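Local coordinates for protein metallocarboxypeptidase (Trypanosoma cruzi, PDB 3DWC) that probably removes single amino acids from the C termini of peptides with broad specificity, proline excepted, as a metal-dependent carboxypeptidase of the M32 family, at residues Y6-E10 with N83-M87; C119-F125 with D402-Q408; G309-M315 with M337-Q342; L24-W28 with N242-R248; E142-R146 with A157-I161. All coordinates share one frame. Residue numbers count along the deposited sequence, not the author numbering.

Contact 1. Residues Y6-E10 with N83-M87; sequences YKELE and NLREM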
# COMPACT_ATOMS: atom_id res chain seq x y z
N TYR B 6 20.95 -19.82 -17.89
CA TYR B 6 21.20 -18.82 -16.85
C TYR B 6 20.35 -17.56 -17.08
O TYR B 6 19.64 -17.10 -16.15
CB TYR B 6 22.70 -18.46 -16.72
CG TYR B 6 22.88 -17.21 -15.86
CD1 TYR B 6 22.79 -17.27 -14.49
CD2 TYR B 6 23.04 -15.97 -16.45
CE1 TYR B 6 22.90 -16.12 -13.71
CE2 TYR B 6 23.14 -14.83 -15.69
CZ TYR B 6 23.07 -14.90 -14.33
OH TYR B 6 23.18 -13.71 -13.60
N LYS B 7 20.37 -17.02 -18.30
CA LYS B 7 19.54 -15.86 -18.64
C LYS B 7 18.02 -16.15 -18.50
O LYS B 7 17.23 -15.26 -18.11
CB LYS B 7 19.87 -15.34 -20.04
CG LYS B 7 21.19 -14.55 -20.10
CD LYS B 7 20.96 -13.09 -19.66
CE LYS B 7 22.23 -12.40 -19.25
NZ LYS B 7 21.98 -10.95 -18.92
N GLU B 8 17.62 -17.37 -18.81
CA GLU B 8 16.24 -17.77 -18.58
C GLU B 8 15.92 -17.75 -17.09
O GLU B 8 14.88 -17.27 -16.71
CB GLU B 8 15.97 -19.15 -19.18
CG GLU B 8 14.59 -19.72 -18.85
CD GLU B 8 13.45 -18.99 -19.55
OE1 GLU B 8 12.35 -18.88 -18.94
OE2 GLU B 8 13.68 -18.52 -20.70
N LEU B 9 16.83 -18.24 -16.25
CA LEU B 9 16.69 -18.09 -14.82
C LEU B 9 16.60 -16.62 -14.40
O LEU B 9 15.81 -16.27 -13.53
CB LEU B 9 17.80 -18.80 -14.05
CG LEU B 9 17.63 -20.33 -13.98
CD1 LEU B 9 18.98 -21.02 -13.85
CD2 LEU B 9 16.71 -20.76 -12.85
N GLU B 10 17.41 -15.77 -14.99
CA GLU B 10 17.39 -14.37 -14.62
C GLU B 10 15.99 -13.83 -14.79
O GLU B 10 15.49 -13.12 -13.94
CB GLU B 10 18.38 -13.55 -15.43
CG GLU B 10 19.81 -13.62 -14.92
CD GLU B 10 20.67 -12.46 -15.41
OE1 GLU B 10 20.33 -11.88 -16.45
OE2 GLU B 10 21.70 -12.12 -14.77
N ASN B 83 25.44 -15.01 -8.79
CA ASN B 83 23.98 -14.91 -8.87
C ASN B 83 23.41 -16.31 -9.02
O ASN B 83 22.43 -16.65 -8.36
CB ASN B 83 23.57 -13.96 -9.99
CG ASN B 83 22.10 -13.59 -9.97
OD1 ASN B 83 21.50 -13.38 -8.91
ND2 ASN B 83 21.51 -13.50 -11.17
N LEU B 84 24.08 -17.16 -9.83
CA LEU B 84 23.60 -18.54 -9.99
C LEU B 84 23.63 -19.30 -8.66
O LEU B 84 22.73 -20.07 -8.35
CB LEU B 84 24.39 -19.29 -11.07
CG LEU B 84 23.94 -20.71 -11.45
CD1 LEU B 84 22.45 -20.79 -11.80
CD2 LEU B 84 24.82 -21.26 -12.60
N ARG B 85 24.69 -19.08 -7.87
CA ARG B 85 24.76 -19.60 -6.48
C ARG B 85 23.57 -19.12 -5.63
O ARG B 85 22.97 -19.90 -4.89
CB ARG B 85 26.06 -19.15 -5.81
CG ARG B 85 26.33 -19.78 -4.44
CD ARG B 85 27.53 -19.12 -3.77
NE ARG B 85 27.30 -17.70 -3.54
CZ ARG B 85 28.22 -16.74 -3.62
NH1 ARG B 85 29.47 -17.00 -3.93
NH2 ARG B 85 27.85 -15.48 -3.40
N GLU B 86 23.23 -17.84 -5.72
CA GLU B 86 22.16 -17.31 -4.91
C GLU B 86 20.80 -17.82 -5.40
O GLU B 86 19.91 -18.03 -4.59
CB GLU B 86 22.25 -15.80 -4.82
CG GLU B 86 23.50 -15.33 -4.16
CD GLU B 86 23.75 -15.96 -2.78
OE1 GLU B 86 22.81 -16.05 -1.99
OE2 GLU B 86 24.91 -16.32 -2.50
N MET B 87 20.67 -18.04 -6.71
CA MET B 87 19.46 -18.64 -7.27
C MET B 87 19.21 -20.05 -6.73
O MET B 87 18.10 -20.38 -6.37
CB MET B 87 19.56 -18.75 -8.80
CG MET B 87 19.47 -17.44 -9.55
SD MET B 87 19.84 -17.66 -11.29
CE MET B 87 19.19 -16.10 -11.95
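One tyrosine can serve a helix crossing in both polar and apolar ways, as Tyr6 does here. Its hydroxyl accepts a hydrogen bond from Asn83 ND2 (3.0 Å to Tyr6 OH) and gives a very short one to Glu10 of its own helix (Tyr6 OH to Glu10 OE2, 2.5 Å). Its ring lies against Leu84 and Met87, whose sulfur makes an oblique Met-aromatic contact 5.2 Å from the ring centroid. Lys7 points away and closes a salt bridge with Glu10 (Lys7 NZ to Glu10 OE1, 3.1 Å). Leu9 extends the apolar contact: its CB is 3.6 Å from Met87 SD, and its CD1 is 4.0 Å from Leu84 CD1. At Glu10 the backbone N lies 3.5 Å from Met87 CE. The segment axes approach no closer than 11.1 Å and cross at 60°, so long side chains fill the gap. Gln286, in a loop, bonds both Asn83 ND2 and Glu10 O, while helix 60-71 packs on Leu9 and Leu84 beside helices 3-32 and 78-95.

Contact 2. Residues C119-F125 with D402-Q408; sequences CREKNDF and DKEGCLQ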
# COMPACT_ATOMS: atom_id res chain seq x y z
N CYS B 119 -1.63 -17.62 26.83
CA CYS B 119 -0.83 -18.24 27.91
C CYS B 119 0.21 -17.27 28.46
O CYS B 119 0.38 -17.14 29.68
CB CYS B 119 -0.11 -19.48 27.39
SG CYS B 119 -1.13 -20.93 27.14
N ARG B 120 0.92 -16.61 27.54
CA ARG B 120 1.85 -15.55 27.92
C ARG B 120 1.17 -14.54 28.83
O ARG B 120 1.66 -14.24 29.92
CB ARG B 120 2.37 -14.83 26.68
CG ARG B 120 3.35 -13.69 26.95
CD ARG B 120 2.94 -12.43 26.22
NE ARG B 120 4.04 -11.88 25.44
CZ ARG B 120 3.92 -10.95 24.50
NH1 ARG B 120 2.74 -10.41 24.19
NH2 ARG B 120 5.00 -10.54 23.84
N GLU B 121 0.03 -14.01 28.38
CA GLU B 121 -0.71 -13.00 29.14
C GLU B 121 -1.18 -13.51 30.50
O GLU B 121 -1.35 -12.72 31.45
CB GLU B 121 -1.91 -12.49 28.33
CG GLU B 121 -2.51 -11.19 28.89
CD GLU B 121 -3.23 -10.36 27.84
OE1 GLU B 121 -3.42 -10.84 26.70
OE2 GLU B 121 -3.60 -9.21 28.16
N LYS B 122 -1.37 -14.82 30.60
CA LYS B 122 -1.86 -15.45 31.84
C LYS B 122 -0.77 -16.11 32.71
O LYS B 122 -1.07 -16.57 33.80
CB LYS B 122 -2.94 -16.46 31.48
CG LYS B 122 -4.26 -15.80 31.08
CD LYS B 122 -5.25 -16.81 30.53
CE LYS B 122 -6.70 -16.30 30.59
NZ LYS B 122 -7.14 -15.99 31.98
N ASN B 123 0.48 -16.15 32.23
CA ASN B 123 1.59 -16.80 32.95
C ASN B 123 1.48 -18.33 33.01
O ASN B 123 1.87 -18.96 34.00
CB ASN B 123 1.75 -16.20 34.36
CG ASN B 123 3.15 -16.43 34.97
OD1 ASN B 123 4.07 -16.94 34.32
ND2 ASN B 123 3.30 -16.05 36.23
N ASP B 124 0.97 -18.93 31.94
CA ASP B 124 0.55 -20.33 31.93
C ASP B 124 1.37 -21.19 30.97
O ASP B 124 0.99 -21.40 29.81
CB ASP B 124 -0.93 -20.42 31.55
CG ASP B 124 -1.52 -21.82 31.80
OD1 ASP B 124 -1.03 -22.54 32.70
OD2 ASP B 124 -2.49 -22.18 31.10
N PHE B 125 2.50 -21.68 31.45
CA PHE B 125 3.41 -22.43 30.60
C PHE B 125 2.83 -23.81 30.30
O PHE B 125 2.98 -24.34 29.20
CB PHE B 125 4.77 -22.60 31.26
CG PHE B 125 5.71 -23.44 30.45
CD1 PHE B 125 6.39 -22.89 29.37
CD2 PHE B 125 5.90 -24.78 30.76
CE1 PHE B 125 7.24 -23.67 28.62
CE2 PHE B 125 6.76 -25.57 30.01
CZ PHE B 125 7.43 -25.02 28.95
N ASP B 402 6.82 -17.30 34.04
CA ASP B 402 7.06 -17.69 32.66
C ASP B 402 6.67 -16.60 31.68
O ASP B 402 7.30 -16.44 30.63
CB ASP B 402 6.35 -19.00 32.40
CG ASP B 402 6.81 -20.09 33.33
OD1 ASP B 402 8.04 -20.35 33.36
OD2 ASP B 402 5.97 -20.64 34.06
N LYS B 403 5.65 -15.82 32.05
CA LYS B 403 5.25 -14.61 31.31
C LYS B 403 6.42 -13.70 30.88
O LYS B 403 6.57 -13.31 29.69
CB LYS B 403 4.27 -13.82 32.20
CG LYS B 403 3.84 -12.45 31.64
CD LYS B 403 2.48 -12.04 32.23
CE LYS B 403 1.90 -10.83 31.57
NZ LYS B 403 0.55 -10.56 32.09
N GLU B 404 7.25 -13.34 31.86
CA GLU B 404 8.46 -12.53 31.63
C GLU B 404 9.70 -13.41 31.57
O GLU B 404 10.82 -12.91 31.47
CB GLU B 404 8.61 -11.49 32.75
CG GLU B 404 7.34 -10.68 33.03
CD GLU B 404 7.59 -9.52 33.98
OE1 GLU B 404 7.76 -9.76 35.18
OE2 GLU B 404 7.65 -8.36 33.52
N GLY B 405 9.50 -14.73 31.63
CA GLY B 405 10.55 -15.72 31.43
C GLY B 405 10.44 -16.31 30.04
O GLY B 405 10.45 -15.57 29.06
N CYS B 406 10.30 -17.63 29.94
CA CYS B 406 10.35 -18.34 28.65
C CYS B 406 9.23 -18.02 27.66
O CYS B 406 9.42 -18.19 26.46
CB CYS B 406 10.49 -19.87 28.83
SG CYS B 406 9.16 -20.72 29.71
N LEU B 407 8.09 -17.51 28.13
CA LEU B 407 6.97 -17.16 27.24
C LEU B 407 7.02 -15.74 26.63
O LEU B 407 6.12 -15.38 25.87
CB LEU B 407 5.62 -17.30 27.97
CG LEU B 407 5.21 -18.66 28.53
CD1 LEU B 407 3.84 -18.53 29.20
CD2 LEU B 407 5.19 -19.76 27.45
N GLN B 408 8.03 -14.95 26.95
CA GLN B 408 8.03 -13.54 26.57
C GLN B 408 8.15 -13.28 25.07
O GLN B 408 7.64 -12.27 24.61
CB GLN B 408 9.14 -12.78 27.30
CG GLN B 408 10.54 -13.12 26.84
CD GLN B 408 11.58 -12.25 27.47
OE1 GLN B 408 12.16 -11.33 26.84
NE2 GLN B 408 11.85 -12.51 28.73
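A residue in left-handed helical conformation at a helix end here serves as a docking point for a distant loop. Asn123 terminates helix 99-122 in a Schellman motif, and its OD1 accepts from two successive backbone amides, Lys403 N at 3.0 Å and, weakly, Asp402 N at 2.8 Å from Asn123 OD1. Lys403 answers by reaching back to the last helical turn, where its NZ donates to Glu121 O at 2.9 Å. The principle is that of a helix C terminus: carbonyls left without helical partners can be met by donors from elsewhere in the fold. The incoming chain is an irregular loop between helices 382-394 and 421-441, bent by a type I turn from Gly405 to Gln408. Arg120 NH2 bonds Gln408 O at 3.2 Å. Next to these polar bonds, Leu407 is inserted between Cys119 and Phe125, its CD2 3.9 Å from Phe125 CD1 at the ring edge. Cys406 SG lies obliquely 4.4 Å from the Phe125 ring centroid, and Pro383 also touches that side chain.

Contact 3. Residues G309-M315 with M337-Q342; sequences GRSGAFM and MKRVIQ. With SO4 (sulfate ion), chain U.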
# COMPACT_ATOMS: atom_id res chain seq x y z
N GLY B 309 25.04 5.98 17.44
CA GLY B 309 23.90 6.48 18.25
C GLY B 309 24.04 6.61 19.76
O GLY B 309 23.53 7.56 20.35
N ARG B 310 24.69 5.65 20.40
CA ARG B 310 24.86 5.66 21.85
C ARG B 310 26.24 6.13 22.28
O ARG B 310 26.60 5.99 23.47
CB ARG B 310 24.60 4.25 22.40
CG ARG B 310 23.11 3.82 22.15
CD ARG B 310 22.71 2.76 23.05
NE ARG B 310 21.45 2.10 22.68
CZ ARG B 310 20.27 2.38 23.22
NH1 ARG B 310 19.19 1.65 22.86
NH2 ARG B 310 20.12 3.38 24.10
N SER B 311 27.02 6.64 21.35
CA SER B 311 28.38 7.11 21.67
C SER B 311 28.38 8.44 22.39
O SER B 311 27.45 9.24 22.22
CB SER B 311 29.22 7.22 20.43
OG SER B 311 28.81 8.28 19.55
N GLY B 312 29.43 8.68 23.20
CA GLY B 312 29.61 9.99 23.83
C GLY B 312 29.68 11.12 22.84
O GLY B 312 29.13 12.16 23.07
N ALA B 313 30.41 10.92 21.73
CA ALA B 313 30.53 11.91 20.64
C ALA B 313 29.19 12.33 20.10
O ALA B 313 28.95 13.51 19.84
CB ALA B 313 31.44 11.36 19.48
N PHE B 314 28.31 11.37 19.87
CA PHE B 314 26.98 11.68 19.36
C PHE B 314 26.14 12.46 20.38
O PHE B 314 25.28 13.26 20.00
CB PHE B 314 26.33 10.40 18.97
CG PHE B 314 25.03 10.55 18.26
CD1 PHE B 314 25.00 10.87 16.95
CD2 PHE B 314 23.85 10.30 18.93
CE1 PHE B 314 23.81 10.93 16.27
CE2 PHE B 314 22.64 10.41 18.25
CZ PHE B 314 22.64 10.71 16.90
N MET B 315 26.38 12.24 21.67
CA MET B 315 25.67 13.02 22.69
C MET B 315 25.94 14.51 22.55
O MET B 315 25.10 15.35 22.89
CB MET B 315 26.03 12.52 24.11
CG MET B 315 25.58 11.07 24.39
SD MET B 315 23.84 10.70 24.02
CE MET B 315 23.95 9.92 22.43
N MET B 337 23.04 13.19 28.99
CA MET B 337 22.40 12.30 28.05
C MET B 337 23.19 11.03 27.80
O MET B 337 22.62 9.99 27.54
CB MET B 337 22.05 13.00 26.74
CG MET B 337 20.93 14.03 26.90
SD MET B 337 19.39 13.37 27.55
CE MET B 337 19.20 12.00 26.42
N LYS B 338 24.50 11.12 27.82
CA LYS B 338 25.31 9.91 27.77
C LYS B 338 24.97 8.96 28.92
O LYS B 338 24.91 7.74 28.76
CB LYS B 338 26.80 10.25 27.77
CG LYS B 338 27.69 9.03 27.70
CD LYS B 338 29.15 9.46 27.60
CE LYS B 338 30.09 8.38 28.06
NZ LYS B 338 31.53 8.91 28.00
N ARG B 339 24.74 9.51 30.10
CA ARG B 339 24.45 8.70 31.28
C ARG B 339 23.11 8.02 31.17
O ARG B 339 22.98 6.87 31.55
CB ARG B 339 24.56 9.53 32.55
CG ARG B 339 25.91 9.43 33.15
CD ARG B 339 26.67 10.69 33.33
NE ARG B 339 26.52 11.28 34.63
CZ ARG B 339 27.42 12.02 35.28
NH1 ARG B 339 28.64 12.29 34.81
NH2 ARG B 339 27.08 12.50 36.45
N VAL B 340 22.14 8.74 30.62
CA VAL B 340 20.81 8.20 30.33
C VAL B 340 20.89 7.08 29.25
O VAL B 340 20.44 5.97 29.46
CB VAL B 340 19.85 9.34 29.86
CG1 VAL B 340 18.51 8.77 29.33
CG2 VAL B 340 19.65 10.38 30.98
N ILE B 341 21.48 7.37 28.11
CA ILE B 341 21.52 6.44 26.97
C ILE B 341 22.42 5.20 27.22
O ILE B 341 22.17 4.13 26.62
CB ILE B 341 21.93 7.22 25.65
CG1 ILE B 341 20.93 8.32 25.24
CG2 ILE B 341 22.12 6.34 24.43
CD1 ILE B 341 19.61 7.87 24.98
N GLN B 342 23.46 5.31 28.07
CA GLN B 342 24.40 4.18 28.34
C GLN B 342 24.13 3.52 29.68
O GLN B 342 24.95 2.76 30.18
CB GLN B 342 25.86 4.64 28.32
CG GLN B 342 26.34 5.01 26.91
CD GLN B 342 27.80 5.40 26.86
OE1 GLN B 342 28.54 5.25 27.83
NE2 GLN B 342 28.24 5.86 25.70
S SO4 U . 28.23 13.68 39.55
O1 SO4 U . 28.42 15.13 39.44
O2 SO4 U . 28.60 13.22 40.89
O3 SO4 U . 26.83 13.35 39.33
O4 SO4 U . 29.08 13.01 38.57
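Arg310 lays its aliphatic chain along Ile341, with Arg310 CG 3.5 Å from Ile341 CG2, and so buries its methylenes while its charged end finds polar company. Within the contact its guanidinium makes a weak hydrogen bond, Arg310 NH2 to Ile341 O at 3.3 Å; the stronger partner is Glu305, which forms a salt bridge with Arg310 NH1. The backbone of the same residue is used too: Gln342 NE2 donates to Arg310 O at 2.8 Å, almost linearly, and this amide also bonds the C-terminal carboxylate of Gly505.

The other half of the interface is apolar. Met315 CG rests 3.6 Å from Lys338 CA, and Met315 SD lies 4.0 Å from both Met337 CB and Ile341 CG1. Gly312, lacking a side chain, admits the Lys338 methylenes, its CA 3.8 Å from Lys338 CD. Arg339 NH2 binds a sulfate oxygen, SO4 O4, at 3.0 Å, probably a crystallisation ion.

As a worked example of helix termini meeting, the pair joins an N-cap to a helix end: Ser311 OG accepts from Phe314 N at 3.1 Å to start helix 312-326 and also bonds Ile308 O in the last turn of helix 294-309. Through Leu263 of helix 259-276 the contact packs near the HExxH metallopeptidase site, where His267, His271 and Glu298 hold cobalt about 11 Å from the Arg310 side chain, which does not touch it.

Contact 4. Residues L24-W28 with N242-R248; sequences LLADW and NSKEDVR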
# COMPACT_ATOMS: atom_id res chain seq x y z
N LEU B 24 5.46 -7.21 -0.42
CA LEU B 24 6.12 -6.31 0.52
C LEU B 24 5.27 -5.04 0.78
O LEU B 24 5.15 -4.52 1.90
CB LEU B 24 7.49 -5.97 -0.06
CG LEU B 24 8.53 -7.09 -0.04
CD1 LEU B 24 9.71 -6.83 -0.98
CD2 LEU B 24 9.06 -7.27 1.39
N LEU B 25 4.65 -4.54 -0.28
CA LEU B 25 3.75 -3.36 -0.17
C LEU B 25 2.59 -3.73 0.66
O LEU B 25 2.23 -3.02 1.60
CB LEU B 25 3.24 -2.92 -1.53
CG LEU B 25 2.40 -1.62 -1.53
CD1 LEU B 25 3.30 -0.42 -1.05
CD2 LEU B 25 1.80 -1.34 -2.94
N ALA B 26 1.97 -4.86 0.31
CA ALA B 26 0.79 -5.37 1.04
C ALA B 26 1.10 -5.58 2.52
O ALA B 26 0.27 -5.30 3.37
CB ALA B 26 0.30 -6.70 0.41
N ASP B 27 2.32 -6.02 2.82
CA ASP B 27 2.70 -6.27 4.22
C ASP B 27 2.93 -4.94 4.92
O ASP B 27 2.42 -4.72 5.98
CB ASP B 27 3.92 -7.18 4.31
CG ASP B 27 4.23 -7.58 5.74
OD1 ASP B 27 3.35 -8.21 6.40
OD2 ASP B 27 5.28 -7.21 6.23
N TRP B 28 3.67 -4.03 4.28
CA TRP B 28 3.86 -2.70 4.84
C TRP B 28 2.53 -2.02 5.18
O TRP B 28 2.33 -1.51 6.30
CB TRP B 28 4.76 -1.83 3.89
CG TRP B 28 4.83 -0.41 4.34
CD1 TRP B 28 5.70 0.13 5.22
CD2 TRP B 28 3.94 0.66 3.95
NE1 TRP B 28 5.41 1.46 5.44
CE2 TRP B 28 4.31 1.81 4.68
CE3 TRP B 28 2.80 0.73 3.14
CZ2 TRP B 28 3.65 3.04 4.55
CZ3 TRP B 28 2.11 1.96 3.04
CH2 TRP B 28 2.54 3.09 3.74
N ASN B 242 8.96 -2.75 3.01
CA ASN B 242 8.76 -2.51 1.62
C ASN B 242 9.96 -2.91 0.77
O ASN B 242 10.57 -3.92 1.05
CB ASN B 242 8.33 -1.06 1.37
CG ASN B 242 7.41 -0.96 0.20
OD1 ASN B 242 6.62 -1.86 -0.05
ND2 ASN B 242 7.50 0.13 -0.53
N SER B 243 10.29 -2.15 -0.28
CA SER B 243 11.22 -2.58 -1.30
C SER B 243 12.45 -1.66 -1.39
O SER B 243 12.45 -0.53 -0.88
CB SER B 243 10.49 -2.57 -2.64
OG SER B 243 9.50 -3.59 -2.70
N LYS B 244 13.51 -2.16 -2.00
CA LYS B 244 14.80 -1.42 -2.07
C LYS B 244 14.74 -0.04 -2.74
O LYS B 244 15.48 0.89 -2.38
CB LYS B 244 15.86 -2.28 -2.76
CG LYS B 244 16.22 -3.52 -1.96
CD LYS B 244 17.50 -4.16 -2.51
CE LYS B 244 17.53 -5.68 -2.32
NZ LYS B 244 17.49 -6.08 -0.90
N GLU B 245 13.88 0.07 -3.74
CA GLU B 245 13.60 1.35 -4.41
C GLU B 245 12.68 2.28 -3.62
O GLU B 245 12.46 3.43 -4.03
CB GLU B 245 12.98 1.10 -5.81
CG GLU B 245 13.74 0.08 -6.65
CD GLU B 245 13.28 -1.35 -6.47
OE1 GLU B 245 13.72 -2.16 -7.32
OE2 GLU B 245 12.51 -1.67 -5.52
N ASP B 246 12.13 1.80 -2.51
CA ASP B 246 11.06 2.48 -1.84
C ASP B 246 11.03 1.91 -0.44
O ASP B 246 10.17 1.10 -0.12
CB ASP B 246 9.75 2.23 -2.65
CG ASP B 246 8.56 3.00 -2.10
OD1 ASP B 246 8.64 3.49 -0.94
OD2 ASP B 246 7.52 3.07 -2.85
N VAL B 247 12.00 2.32 0.39
CA VAL B 247 12.23 1.69 1.69
C VAL B 247 11.44 2.48 2.73
O VAL B 247 11.59 3.67 2.83
CB VAL B 247 13.73 1.68 2.08
CG1 VAL B 247 13.92 1.07 3.58
CG2 VAL B 247 14.50 0.94 1.08
N ARG B 248 10.58 1.80 3.47
CA ARG B 248 9.61 2.40 4.33
C ARG B 248 9.82 1.84 5.76
O ARG B 248 9.63 0.64 6.00
CB ARG B 248 8.17 2.11 3.83
CG ARG B 248 7.96 2.62 2.41
CD ARG B 248 6.51 2.62 2.00
NE ARG B 248 6.38 3.07 0.61
CZ ARG B 248 5.22 3.16 -0.01
NH1 ARG B 248 4.12 2.85 0.63
NH2 ARG B 248 5.17 3.48 -1.29
O HOH W 1 7.23 -4.79 3.81
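A cation-pi contact dominates this meeting of a helix and a strand. Arg248 lies extended over one face of the Trp28 indole: its CZ sits 4.5 Å from the centroid of the six-membered ring, 10° off the normal, and its CD lies 3.7 Å from the five-membered centroid as a CH-pi contact. The guanidinium meets the ring with its edge, Arg248 NH1 3.3 Å from Trp28 CZ3. Leu25 CD1 packs on a face of the guanidinium, 3.8 Å from Arg248 NH1. The charge is fixed by Asp246 in a paired salt bridge, with Arg248 NE to Asp246 OD1 at 2.8 Å and Arg248 NH2 to Asp246 OD2 at 2.9 Å. NH1 has a further salt bridge to Asp29 of the second subunit, so the pair lies at the subunit interface. Helix 3-32 is thereby set against strand 246-251, the middle strand of the small three-stranded mixed sheet, where a type I beta turn from Ser243 to Asp246 brings the chain round.

A water accepts from Asn242 N and donates to Leu24 O, 2.8 Å from each, whereas Asn242 ND2 bonds Asp246 O at 2.9 Å. By simple van der Waals contact, Asn242 OD1 lies 3.2 Å from Leu25 CA.

Contact 5. Residues E142-R146 with A157-I161; sequences EGKLR and ALVDI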
# COMPACT_ATOMS: atom_id res chain seq x y z
N GLU B 142 11.99 -30.15 10.66
CA GLU B 142 12.40 -29.12 9.70
C GLU B 142 13.92 -29.15 9.45
O GLU B 142 14.35 -29.24 8.31
CB GLU B 142 11.94 -27.73 10.14
CG GLU B 142 12.14 -26.68 9.04
CD GLU B 142 11.46 -25.35 9.32
OE1 GLU B 142 10.69 -25.26 10.29
OE2 GLU B 142 11.70 -24.39 8.55
N GLY B 143 14.71 -29.12 10.52
CA GLY B 143 16.17 -29.20 10.41
C GLY B 143 16.64 -30.32 9.52
O GLY B 143 17.50 -30.12 8.63
N LYS B 144 16.09 -31.51 9.74
CA LYS B 144 16.49 -32.66 8.93
C LYS B 144 16.20 -32.47 7.43
O LYS B 144 17.04 -32.77 6.58
CB LYS B 144 15.81 -33.93 9.45
CG LYS B 144 16.48 -34.50 10.69
CD LYS B 144 15.84 -35.84 11.09
CE LYS B 144 16.31 -36.30 12.48
NZ LYS B 144 16.08 -35.27 13.55
N LEU B 145 15.01 -31.96 7.12
CA LEU B 145 14.61 -31.69 5.73
C LEU B 145 15.55 -30.67 5.09
O LEU B 145 16.07 -30.90 4.00
CB LEU B 145 13.16 -31.17 5.69
CG LEU B 145 11.98 -32.15 5.51
CD1 LEU B 145 12.39 -33.62 5.68
CD2 LEU B 145 10.82 -31.78 6.45
N ARG B 146 15.78 -29.56 5.78
CA ARG B 146 16.66 -28.50 5.27
C ARG B 146 18.11 -29.03 5.19
O ARG B 146 18.85 -28.73 4.24
CB ARG B 146 16.54 -27.22 6.10
CG ARG B 146 15.13 -26.90 6.60
CD ARG B 146 14.87 -25.42 6.82
NE ARG B 146 14.52 -24.81 5.56
CZ ARG B 146 13.46 -24.05 5.32
NH1 ARG B 146 12.59 -23.74 6.26
NH2 ARG B 146 13.27 -23.59 4.10
N ALA B 157 21.17 -26.42 9.88
CA ALA B 157 20.31 -26.26 8.69
C ALA B 157 19.32 -25.12 8.91
O ALA B 157 18.98 -24.38 7.97
CB ALA B 157 19.60 -27.59 8.34
N LEU B 158 18.87 -24.95 10.15
CA LEU B 158 17.92 -23.90 10.48
C LEU B 158 18.59 -22.51 10.59
O LEU B 158 18.09 -21.53 10.05
CB LEU B 158 17.12 -24.24 11.73
CG LEU B 158 16.08 -25.39 11.60
CD1 LEU B 158 15.65 -25.87 12.98
CD2 LEU B 158 14.86 -24.97 10.78
N VAL B 159 19.73 -22.45 11.28
CA VAL B 159 20.45 -21.18 11.40
C VAL B 159 20.84 -20.66 10.00
O VAL B 159 20.80 -19.46 9.74
CB VAL B 159 21.68 -21.31 12.30
CG1 VAL B 159 22.55 -20.04 12.23
CG2 VAL B 159 21.23 -21.61 13.77
N ASP B 160 21.16 -21.59 9.11
CA ASP B 160 21.49 -21.29 7.73
C ASP B 160 20.39 -20.53 6.98
O ASP B 160 20.71 -19.84 6.03
CB ASP B 160 21.79 -22.60 6.98
CG ASP B 160 22.35 -22.37 5.57
OD1 ASP B 160 23.53 -21.99 5.43
OD2 ASP B 160 21.58 -22.57 4.60
N ILE B 161 19.13 -20.66 7.40
CA ILE B 161 18.04 -19.90 6.78
C ILE B 161 18.34 -18.40 6.86
O ILE B 161 18.17 -17.65 5.87
CB ILE B 161 16.66 -20.21 7.46
CG1 ILE B 161 16.28 -21.67 7.33
CG2 ILE B 161 15.53 -19.35 6.86
CD1 ILE B 161 15.03 -22.09 8.19
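Arg146, Ala157 and Leu158 carry most of this helix crossing, an example of small residues letting two backbones draw close. Ala157 points its methyl at helix 125-147, where Ala157 CB meets Gly143 O at 3.3 Å and Arg146 CB at 3.8 Å. Gly143 has no side chain to hold the helices apart, and its CA comes within 5.4 Å of Ala157 CA; the segment axes approach to 9.0 Å and cross at 78°. Leu158 flanks this point, its CG 4.0 Å from Gly143 CA and its CD2 3.7 Å from Glu142 CG. Arg146 reaches along the partner helix, with CD 4.0 Å from Leu158 CD2, and Ile161 CD1 lies over a face of its guanidinium, 3.5 Å from Arg146 NH1. That NH1 is salt-bridged to Glu142 OE2 at 2.5 Å, one turn earlier, while Glu142 OE1 pairs with Lys105 of helix 99-122. Glu142 is thus shared between Arg146 and Lys105, outside the partner helix, so shape fit and apolar contact, rather than polar bonds, join helix 125-147 to helix 154-162.

How the contacts relate
Read from the N terminus, helix 3-32 opens two contacts. Contact 1 closes the first loop, against helix 78-95, while contact 4, starting later on the same helix, stays open until the small sheet; the two therefore cross. Helix 99-122 then opens contact 2, which crosses contact 4 as well and closes only in the loop after helix 382-394. Contact 5, a local link between helices 125-147 and 154-162, lies within the spans of both contacts 2 and 4. Contact 3, joining the start of helix 312-326 to the end of helix 334-341, comes after contact 4 has closed and within the span of contact 2. Contacts 1 and 3 occupy opposite sides of the chain's centre, their own centres about 45 Å apart.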